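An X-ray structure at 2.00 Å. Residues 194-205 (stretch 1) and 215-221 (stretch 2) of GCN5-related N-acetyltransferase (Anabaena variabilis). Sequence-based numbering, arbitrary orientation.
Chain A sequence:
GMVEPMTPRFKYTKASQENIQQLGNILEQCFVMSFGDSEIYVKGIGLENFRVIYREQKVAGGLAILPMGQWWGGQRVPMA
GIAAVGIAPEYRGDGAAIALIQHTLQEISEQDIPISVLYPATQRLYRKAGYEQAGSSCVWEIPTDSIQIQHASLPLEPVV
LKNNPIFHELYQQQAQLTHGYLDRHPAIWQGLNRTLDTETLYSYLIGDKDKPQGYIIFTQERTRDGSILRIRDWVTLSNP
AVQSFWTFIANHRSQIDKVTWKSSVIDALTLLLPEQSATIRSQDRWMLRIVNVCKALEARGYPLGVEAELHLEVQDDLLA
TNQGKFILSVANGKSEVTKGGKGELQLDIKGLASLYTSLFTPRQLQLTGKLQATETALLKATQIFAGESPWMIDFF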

ATOM      1  N   ARG A 194       2.903  -7.416 -31.622  1.00 41.09           N
ATOM      2  CA  ARG A 194       2.548  -8.600 -30.868  1.00 43.41           C
ATOM      3  C   ARG A 194       1.818  -8.273 -29.592  1.00 44.35           C
ATOM      4  O   ARG A 194       2.263  -7.424 -28.795  1.00 45.06           O
ATOM      5  CB  ARG A 194       3.829  -9.340 -30.522  1.00 43.56           C
ATOM      6  CG  ARG A 194       3.691 -10.673 -29.770  1.00 49.82           C
ATOM      7  CD  ARG A 194       5.136 -11.157 -29.462  1.00 50.23           C
ATOM      8  NE  ARG A 194       5.891 -11.489 -30.682  1.00 57.88           N
ATOM      9  CZ  ARG A 194       7.220 -11.390 -30.822  1.00 52.31           C
ATOM     10  NH1 ARG A 194       7.986 -10.917 -29.838  1.00 51.10           N
ATOM     11  NH2 ARG A 194       7.776 -11.742 -31.972  1.00 55.85           N
ATOM     12  N   THR A 195       0.696  -8.944 -29.387  1.00 42.34           N
ATOM     13  CA  THR A 195      -0.066  -8.780 -28.169  1.00 43.63           C
ATOM     14  C   THR A 195      -0.582 -10.123 -27.654  1.00 45.48           C
ATOM     15  O   THR A 195      -0.625 -11.124 -28.371  1.00 48.21           O
ATOM     16  CB  THR A 195      -1.341  -7.924 -28.418  1.00 42.22           C
ATOM     17  OG1 THR A 195      -2.110  -8.524 -29.460  1.00 41.04           O
ATOM     18  CG2 THR A 195      -0.981  -6.499 -28.828  1.00 41.33           C
ATOM     19  N   LEU A 196      -0.987 -10.097 -26.400  1.00 46.94           N
ATOM     20  CA  LEU A 196      -1.697 -11.190 -25.776  1.00 47.84           C
ATOM     21  C   LEU A 196      -3.059 -11.396 -26.485  1.00 47.04           C
ATOM     22  O   LEU A 196      -3.666 -10.422 -26.988  1.00 40.98           O
ATOM     23  CB  LEU A 196      -1.931 -10.798 -24.302  1.00 48.69           C
ATOM     24  CG  LEU A 196      -0.637 -10.499 -23.514  1.00 47.36           C
ATOM     25  CD1 LEU A 196      -0.853  -9.954 -22.104  1.00 53.06           C
ATOM     26  CD2 LEU A 196       0.204 -11.767 -23.472  1.00 53.58           C
ATOM     27  N   ASP A 197      -3.537 -12.651 -26.509  1.00 50.32           N
ATOM     28  CA  ASP A 197      -4.901 -13.006 -27.031  1.00 54.33           C
ATOM     29  C   ASP A 197      -5.954 -12.161 -26.317  1.00 56.85           C
ATOM     30  O   ASP A 197      -6.974 -11.788 -26.892  1.00 59.94           O
ATOM     31  CB  ASP A 197      -5.234 -14.481 -26.831  1.00 55.96           C
ATOM     32  CG  ASP A 197      -4.460 -15.401 -27.763  1.00 61.95           C
ATOM     33  OD1 ASP A 197      -3.249 -15.175 -27.961  1.00 63.93           O
ATOM     34  OD2 ASP A 197      -5.066 -16.381 -28.262  1.00 65.05           O
ATOM     35  N   THR A 198      -5.657 -11.914 -25.043  1.00 58.71           N
ATOM     36  CA  THR A 198      -6.322 -10.993 -24.137  1.00 58.80           C
ATOM     37  C   THR A 198      -6.604  -9.637 -24.772  1.00 59.21           C
ATOM     38  O   THR A 198      -7.682  -9.064 -24.610  1.00 62.96           O
ATOM     39  CB  THR A 198      -5.247 -10.608 -23.051  1.00 58.07           C
ATOM     40  OG1 THR A 198      -4.641 -11.783 -22.507  1.00 67.87           O
ATOM     41  CG2 THR A 198      -5.754  -9.672 -21.956  1.00 57.62           C
ATOM     42  N   GLU A 199      -5.611  -9.126 -25.495  1.00 57.04           N
ATOM     43  CA  GLU A 199      -5.623  -7.726 -25.884  1.00 55.26           C
ATOM     44  C   GLU A 199      -5.635  -7.375 -27.384  1.00 51.95           C
ATOM     45  O   GLU A 199      -5.277  -8.165 -28.268  1.00 49.37           O
ATOM     46  CB  GLU A 199      -4.492  -6.997 -25.120  1.00 53.75           C
ATOM     47  CG  GLU A 199      -3.076  -7.440 -25.486  1.00 61.10           C
ATOM     48  CD  GLU A 199      -1.974  -6.930 -24.547  1.00 58.81           C
ATOM     49  OE1 GLU A 199      -2.317  -6.323 -23.506  1.00 59.72           O
ATOM     50  OE2 GLU A 199      -0.767  -7.160 -24.852  1.00 65.37           O
ATOM     51  N   THR A 200      -6.121  -6.162 -27.623  1.00 48.89           N
ATOM     52  CA  THR A 200      -6.274  -5.618 -28.940  1.00 45.38           C
ATOM     53  C   THR A 200      -5.217  -4.540 -29.091  1.00 41.78           C
ATOM     54  O   THR A 200      -4.901  -3.805 -28.147  1.00 36.07           O
ATOM     55  CB  THR A 200      -7.695  -5.036 -29.143  1.00 45.34           C
ATOM     56  OG1 THR A 200      -8.665  -6.062 -28.883  1.00 43.18           O
ATOM     57  CG2 THR A 200      -7.884  -4.501 -30.572  1.00 44.58           C
ATOM     58  N   LEU A 201      -4.659  -4.506 -30.291  1.00 38.13           N
ATOM     59  CA  LEU A 201      -3.648  -3.556 -30.645  1.00 37.42           C
ATOM     60  C   LEU A 201      -4.349  -2.460 -31.413  1.00 32.94           C
ATOM     61  O   LEU A 201      -5.089  -2.718 -32.373  1.00 33.67           O
ATOM     62  CB  LEU A 201      -2.607  -4.222 -31.531  1.00 39.71           C
ATOM     63  CG  LEU A 201      -1.379  -3.378 -31.846  1.00 40.78           C
ATOM     64  CD1 LEU A 201      -0.548  -3.066 -30.584  1.00 32.25           C
ATOM     65  CD2 LEU A 201      -0.535  -4.082 -32.857  1.00 43.49           C
ATOM     66  N   TYR A 202      -4.137  -1.230 -30.999  1.00 30.53           N
ATOM     67  CA  TYR A 202      -4.739  -0.091 -31.681  1.00 30.40           C
ATOM     68  C   TYR A 202      -3.591   0.701 -32.336  1.00 29.10           C
ATOM     69  O   TYR A 202      -2.504   0.914 -31.746  1.00 33.46           O
ATOM     70  CB  TYR A 202      -5.517   0.758 -30.653  1.00 32.28           C
ATOM     71  CG  TYR A 202      -6.642   0.007 -30.023  1.00 27.92           C
ATOM     72  CD1 TYR A 202      -7.862  -0.148 -30.701  1.00 28.61           C
ATOM     73  CD2 TYR A 202      -6.501  -0.596 -28.794  1.00 31.76           C
ATOM     74  CE1 TYR A 202      -8.884  -0.865 -30.163  1.00 30.54           C
ATOM     75  CE2 TYR A 202      -7.548  -1.345 -28.234  1.00 31.98           C
ATOM     76  CZ  TYR A 202      -8.732  -1.452 -28.908  1.00 33.99           C
ATOM     77  OH  TYR A 202      -9.765  -2.174 -28.371  1.00 32.92           O
ATOM     78  N   SER A 203      -3.834   1.128 -33.548  1.00 27.36           N
ATOM     79  CA  SER A 203      -2.882   1.892 -34.366  1.00 29.72           C
ATOM     80  C   SER A 203      -3.655   2.972 -35.128  1.00 30.55           C
ATOM     81  O   SER A 203      -4.664   2.683 -35.788  1.00 35.58           O
ATOM     82  CB  SER A 203      -2.293   0.962 -35.412  1.00 31.71           C
ATOM     83  OG  SER A 203      -1.512  -0.012 -34.825  1.00 39.33           O
ATOM     84  N   TYR A 204      -3.200   4.213 -35.035  1.00 31.00           N
ATOM     85  CA  TYR A 204      -3.843   5.331 -35.696  1.00 31.12           C
ATOM     86  C   TYR A 204      -2.759   6.136 -36.372  1.00 32.69           C
ATOM     87  O   TYR A 204      -1.667   6.257 -35.829  1.00 31.47           O
ATOM     88  CB  TYR A 204      -4.493   6.237 -34.616  1.00 30.31           C
ATOM     89  CG  TYR A 204      -5.777   5.675 -34.054  1.00 26.55           C
ATOM     90  CD1 TYR A 204      -5.762   4.646 -33.119  1.00 30.11           C
ATOM     91  CD2 TYR A 204      -7.009   6.202 -34.425  1.00 33.86           C
ATOM     92  CE1 TYR A 204      -6.903   4.148 -32.622  1.00 28.01           C
ATOM     93  CE2 TYR A 204      -8.195   5.683 -33.930  1.00 28.83           C
ATOM     94  CZ  TYR A 204      -8.135   4.650 -33.056  1.00 34.87           C
ATOM     95  OH  TYR A 204      -9.310   4.180 -32.533  1.00 35.50           O
ATOM     96  N   LEU A 205      -3.095   6.715 -37.501  1.00 33.32           N
ATOM     97  CA  LEU A 205      -2.272   7.707 -38.185  1.00 33.80           C
ATOM     98  C   LEU A 205      -2.842   9.048 -37.761  1.00 33.37           C
ATOM     99  O   LEU A 205      -4.066   9.184 -37.575  1.00 31.07           O
ATOM    100  CB  LEU A 205      -2.378   7.638 -39.699  1.00 34.77           C
ATOM    101  CG  LEU A 205      -1.854   6.364 -40.373  1.00 43.73           C
ATOM    102  CD1 LEU A 205      -2.058   6.412 -41.922  1.00 44.04           C
ATOM    103  CD2 LEU A 205      -0.384   6.006 -40.000  1.00 40.40           C
ATOM    104  N   TYR A 215       1.819   9.135 -35.798  1.00 33.44           N
ATOM    105  CA  TYR A 215       1.012   7.973 -35.519  1.00 33.07           C
ATOM    106  C   TYR A 215       1.074   7.603 -34.031  1.00 33.35           C
ATOM    107  O   TYR A 215       1.906   8.161 -33.255  1.00 30.14           O
ATOM    108  CB  TYR A 215       1.418   6.810 -36.464  1.00 31.93           C
ATOM    109  CG  TYR A 215       2.792   6.181 -36.207  1.00 26.52           C
ATOM    110  CD1 TYR A 215       3.002   5.369 -35.116  1.00 28.70           C
ATOM    111  CD2 TYR A 215       3.843   6.324 -37.111  1.00 31.15           C
ATOM    112  CE1 TYR A 215       4.275   4.783 -34.860  1.00 34.15           C
ATOM    113  CE2 TYR A 215       5.067   5.709 -36.894  1.00 28.67           C
ATOM    114  CZ  TYR A 215       5.287   4.944 -35.772  1.00 34.21           C
ATOM    115  OH  TYR A 215       6.524   4.321 -35.625  1.00 33.71           O
ATOM    116  N   ILE A 216       0.128   6.764 -33.610  1.00 31.81           N
ATOM    117  CA  ILE A 216       0.121   6.237 -32.231  1.00 33.03           C
ATOM    118  C   ILE A 216      -0.269   4.772 -32.285  1.00 31.17           C
ATOM    119  O   ILE A 216      -1.247   4.395 -32.965  1.00 30.30           O
ATOM    120  CB  ILE A 216      -0.890   6.965 -31.304  1.00 30.94           C
ATOM    121  CG1 ILE A 216      -0.842   8.471 -31.503  1.00 48.10           C
ATOM    122  CG2 ILE A 216      -0.656   6.580 -29.862  1.00 32.92           C
ATOM    123  CD1 ILE A 216      -1.862   9.274 -30.658  1.00 44.57           C
ATOM    124  N   ILE A 217       0.496   3.957 -31.551  1.00 31.32           N
ATOM    125  CA  ILE A 217       0.262   2.527 -31.402  1.00 29.78           C
ATOM    126  C   ILE A 217       0.142   2.237 -29.908  1.00 32.23           C
ATOM    127  O   ILE A 217       1.049   2.591 -29.147  1.00 33.23           O
ATOM    128  CB  ILE A 217       1.395   1.680 -31.952  1.00 28.41           C
ATOM    129  CG1 ILE A 217       1.637   2.007 -33.411  1.00 32.18           C
ATOM    130  CG2 ILE A 217       1.017   0.186 -31.774  1.00 37.71           C
ATOM    131  CD1 ILE A 217       2.896   1.391 -33.982  1.00 33.44           C
ATOM    132  N   PHE A 218      -0.957   1.577 -29.516  1.00 32.53           N
ATOM    133  CA  PHE A 218      -1.234   1.372 -28.127  1.00 33.86           C
ATOM    134  C   PHE A 218      -2.089   0.182 -27.808  1.00 30.18           C
ATOM    135  O   PHE A 218      -2.712  -0.448 -28.688  1.00 30.23           O
ATOM    136  CB  PHE A 218      -1.789   2.681 -27.561  1.00 32.11           C
ATOM    137  CG  PHE A 218      -3.218   3.015 -28.017  1.00 36.64           C
ATOM    138  CD1 PHE A 218      -4.308   2.497 -27.326  1.00 37.40           C
ATOM    139  CD2 PHE A 218      -3.460   3.829 -29.116  1.00 23.63           C
ATOM    140  CE1 PHE A 218      -5.613   2.741 -27.734  1.00 34.93           C
ATOM    141  CE2 PHE A 218      -4.781   4.128 -29.490  1.00 26.65           C
ATOM    142  CZ  PHE A 218      -5.845   3.577 -28.774  1.00 24.50           C
ATOM    143  N   THR A 219      -2.081  -0.165 -26.534  1.00 31.12           N
ATOM    144  CA  THR A 219      -2.945  -1.201 -25.982  1.00 32.59           C
ATOM    145  C   THR A 219      -3.676  -0.580 -24.780  1.00 29.00           C
ATOM    146  O   THR A 219      -3.306   0.503 -24.299  1.00 28.72           O
ATOM    147  CB  THR A 219      -2.174  -2.465 -25.482  1.00 35.30           C
ATOM    148  OG1 THR A 219      -1.203  -2.082 -24.511  1.00 32.14           O
ATOM    149  CG2 THR A 219      -1.492  -3.206 -26.619  1.00 38.68           C
ATOM    150  N   GLN A 220      -4.736  -1.219 -24.330  1.00 28.05           N
ATOM    151  CA  GLN A 220      -5.471  -0.726 -23.192  1.00 30.03           C
ATOM    152  C   GLN A 220      -5.710  -1.942 -22.341  1.00 33.40           C
ATOM    153  O   GLN A 220      -5.892  -3.030 -22.878  1.00 32.09           O
ATOM    154  CB  GLN A 220      -6.862  -0.246 -23.606  1.00 32.99           C
ATOM    155  CG  GLN A 220      -6.938   0.700 -24.754  1.00 36.32           C
ATOM    156  CD  GLN A 220      -8.368   1.144 -24.945  1.00 28.87           C
ATOM    157  OE1 GLN A 220      -9.287   0.310 -25.144  1.00 33.58           O
ATOM    158  NE2 GLN A 220      -8.582   2.433 -24.838  1.00 37.69           N
ATOM    159  N   GLU A 221      -5.864  -1.739 -21.045  1.00 32.52           N
ATOM    160  CA  GLU A 221      -6.199  -2.839 -20.153  1.00 35.16           C
ATOM    161  C   GLU A 221      -6.763  -2.290 -18.886  1.00 33.20           C
ATOM    162  O   GLU A 221      -6.561  -1.127 -18.573  1.00 33.19           O
ATOM    163  CB  GLU A 221      -4.963  -3.696 -19.827  1.00 35.25           C
ATOM    164  CG  GLU A 221      -3.771  -2.900 -19.343  1.00 42.99           C
ATOM    165  CD  GLU A 221      -2.543  -3.777 -19.050  1.00 45.32           C
ATOM    166  OE1 GLU A 221      -2.704  -4.750 -18.294  1.00 45.51           O
ATOM    167  OE2 GLU A 221      -1.439  -3.477 -19.581  1.00 45.18           O
TER
HETATM  168  O   HOH W   1      -0.362  -4.840 -22.757  1.00 60.85           O
HETATM  169  O   HOH W   2      -5.661  -3.343 -25.902  1.00 37.48           O
HETATM  170  O   HOH W   3      -9.364  -2.672 -25.566  1.00 38.50           O

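The two stretches lie side by side as antiparallel neighbours. Strand 215-221 runs at 175° to the strand that ends stretch 1, and their axes approach to 4.7 Å. Together the stretches bury 604 Å², both sides summed.

Arg194 makes no contact with stretch 2. Thr195 touches it lightly, methyl to methyl, with CG2 4.0 Å from CG2 of Thr219. Leu196 to Glu199 form a tight turn. The backbone N of Glu199 donates to O of Leu196 at 2.8 Å. The Glu199 side chain folds back over this turn, and its OE2 accepts a weak hydrogen bond from N of Leu196 at 3.3 Å. Asp197 and Thr198, in the middle of the turn, stay clear of stretch 2.

Glu199 points toward stretch 2. Its CD lies 4.3 Å from CG2 of Thr219. Its carboxylate also reaches the strand through water 1, which donates to Glu199 OE1 at 2.6 Å and makes a weak hydrogen bond with Thr219 OG1 at 3.4 Å.

At Thr200 the link between the backbones is indirect. Water 2 donates to Thr200 O at a short 2.4 Å and accepts from Gln220 N at 2.8 Å. It therefore bridges a carbonyl and an amide that do not bond directly. Leu201 starts out sideways, but its end comes nearer to stretch 2. Its CD1 packs 3.8 Å from CG2 of Ile217 and 4.1 Å from CG2 of Thr219, a small apolar cluster of methyl groups.

Direct backbone pairing appears at Tyr202. Its N donates to O of Phe218, and its O accepts from N of Phe218, both at 2.8 Å and nearly straight. The same Tyr202 O lies 3.2 Å from CA of Ile217, a CA-H...O contact. The side chains of Tyr202 and Phe218 share one face of the sheet. CB of Tyr202 sits over the face of the Phe218 ring, 3.5 Å from its centroid, as a CH-pi contact. The two rings are near parallel, with planes at 22°, but are slid apart and barely overlap. Farther out, water 3 links the tyrosine to Gln220: it hydrogen-bonds to Tyr202 OH at 2.9 Å and donates to Gln220 OE1 at 3.0 Å.

Ser203 and Ile217 form a non-hydrogen-bonded pair, with CA atoms 4.4 Å apart. Their side chains lie on the opposite face from Tyr202. CA of Ser203 makes a CA-H...O contact with O of Ile216 at 3.3 Å.

Tyr204 repeats the pattern of Tyr202. Its N donates to O of Ile216, and its O accepts from N of Ile216, both at 2.9 Å. Its ring meets that of Phe218 rim to rim, with CE1 3.8 Å from CE2 of Phe218. Phe218 thus contacts both tyrosines. The Tyr204 hydroxyl is hydrogen-bonded elsewhere in the structure.

Leu205 returns to the face of Ser203. It pairs with Tyr215, CA to CA 4.2 Å, and its CD2 packs 4.0 Å from CB of Tyr215.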